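Long-range contact in CT009 (Chlamydia trachomatis, PDB 4GQM), which is of unknown function but contains a helix-turn-helix domain of the kind that commonly binds DNA, here in a sub-domain-swapped form: residues Met3-His8 / Leu101-Ser105. Coordinates in Å, arbitrary orientation, origin at the centre of the assembly. Where two conformers were deposited one is given. Numbering follows the deposited sequence.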
# COMPACT_ATOMS: atom_id res chain seq x y z
N MET A 3 13.21 -20.97 -3.29
CA MET A 3 12.74 -19.70 -3.81
C MET A 3 12.71 -18.63 -2.72
O MET A 3 13.20 -17.49 -2.92
CB MET A 3 11.36 -19.85 -4.42
CG MET A 3 10.79 -18.53 -4.91
SD MET A 3 9.12 -18.68 -5.55
CE MET A 3 9.36 -19.80 -6.93
N SER A 4 12.16 -18.99 -1.55
CA SER A 4 12.12 -18.00 -0.48
C SER A 4 13.51 -17.60 -0.02
O SER A 4 13.77 -16.44 0.31
CB SER A 4 11.23 -18.44 0.69
OG SER A 4 11.78 -19.56 1.33
N GLU A 5 14.43 -18.54 -0.01
CA GLU A 5 15.79 -18.18 0.39
C GLU A 5 16.42 -17.17 -0.58
O GLU A 5 17.05 -16.20 -0.12
CB GLU A 5 16.63 -19.45 0.58
CG GLU A 5 16.18 -20.20 1.86
CD GLU A 5 16.53 -21.66 1.87
OE1 GLU A 5 17.36 -22.06 1.04
OE2 GLU A 5 16.00 -22.43 2.70
N HIS A 6 16.19 -17.33 -1.89
CA HIS A 6 16.71 -16.32 -2.83
C HIS A 6 16.02 -14.96 -2.63
O HIS A 6 16.66 -13.94 -2.68
CB HIS A 6 16.52 -16.74 -4.28
CG HIS A 6 17.49 -17.77 -4.76
ND1 HIS A 6 18.78 -17.46 -5.13
CD2 HIS A 6 17.34 -19.09 -4.95
CE1 HIS A 6 19.38 -18.55 -5.54
NE2 HIS A 6 18.54 -19.56 -5.45
N VAL A 7 14.70 -14.96 -2.43
CA VAL A 7 13.92 -13.73 -2.23
C VAL A 7 14.47 -12.94 -1.03
O VAL A 7 14.72 -11.77 -1.11
CB VAL A 7 12.41 -14.04 -2.01
CG1 VAL A 7 11.63 -12.83 -1.44
CG2 VAL A 7 11.78 -14.53 -3.32
N HIS A 8 14.64 -13.63 0.08
CA HIS A 8 15.07 -12.91 1.29
C HIS A 8 16.50 -12.41 1.14
O HIS A 8 16.84 -11.30 1.59
CB HIS A 8 14.91 -13.77 2.53
CG HIS A 8 13.50 -14.14 2.82
ND1 HIS A 8 12.49 -13.20 2.98
CD2 HIS A 8 12.92 -15.34 2.94
CE1 HIS A 8 11.36 -13.84 3.22
NE2 HIS A 8 11.59 -15.14 3.21
N LEU A 101 3.09 -17.28 3.98
CA LEU A 101 3.32 -18.62 4.51
C LEU A 101 3.69 -19.58 3.38
O LEU A 101 4.62 -20.40 3.53
CB LEU A 101 2.08 -19.14 5.25
CG LEU A 101 2.21 -20.57 5.80
CD1 LEU A 101 1.12 -20.83 6.84
CD2 LEU A 101 2.15 -21.64 4.71
N ASP A 102 2.98 -19.50 2.26
CA ASP A 102 3.18 -20.45 1.16
C ASP A 102 4.54 -20.27 0.51
O ASP A 102 5.15 -21.23 0.04
CB ASP A 102 2.11 -20.29 0.07
CG ASP A 102 0.73 -20.76 0.51
OD1 ASP A 102 0.62 -21.43 1.57
OD2 ASP A 102 -0.25 -20.46 -0.20
N LEU A 103 5.02 -19.04 0.47
CA LEU A 103 6.31 -18.78 -0.12
C LEU A 103 7.37 -19.59 0.60
O LEU A 103 8.30 -20.09 -0.03
CB LEU A 103 6.63 -17.30 -0.02
CG LEU A 103 8.05 -16.90 -0.41
CD1 LEU A 103 8.43 -17.35 -1.83
CD2 LEU A 103 8.20 -15.40 -0.26
N GLU A 104 7.27 -19.69 1.91
CA GLU A 104 8.27 -20.44 2.67
C GLU A 104 8.24 -21.93 2.32
O GLU A 104 9.28 -22.59 2.27
CB GLU A 104 8.05 -20.24 4.17
CG GLU A 104 8.25 -18.82 4.62
CD GLU A 104 9.59 -18.27 4.18
OE1 GLU A 104 10.62 -18.94 4.42
OE2 GLU A 104 9.62 -17.18 3.57
N SER A 105 7.05 -22.46 2.07
CA SER A 105 6.88 -23.88 1.78
C SER A 105 7.43 -24.24 0.39
O SER A 105 7.31 -23.46 -0.57
CB SER A 105 5.40 -24.25 1.85
OG SER A 105 4.73 -23.51 2.87
O HOH W 1 10.52 -21.43 -1.08
O HOH W 2 13.21 -18.93 3.62
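M3 begins the contact near the start of helix 2-24. Its CA-to-CB bond points toward helix 83-104, and its SD lies 4.0 Å from CD1 of L103. S4 follows, with its CA 5.5 Å from the CA of E104, the closest such pair of the two segments. So small a residue lets the helices come near: CB of S4 is 3.4 Å from the carbonyl O of L103. Water 1 links O of L103 (2.8 Å) to N of S4 (3.0 Å). Water 2 joins OG of S4 (2.8 Å) to OE1 of E104 (2.7 Å). OG also hydrogen-bonds to N of G1, and the backbones of G1 and E104 are hydrogen-bonded as well. The start of the first helix meets the end of the last one. In sequence, the helices between them include most of the helix-turn-helix region. H6 makes no contact with 101-105; its ring stacks on Y84 of the second subunit, consistent with the swapped dimer. V7 also packs on Y84 of the second subunit, while its CG1 lies 4.4 Å from CD2 of L103. One turn beyond S4, H8 donates a nearly straight hydrogen bond from NE2 to OE2 of E104, 2.9 Å long.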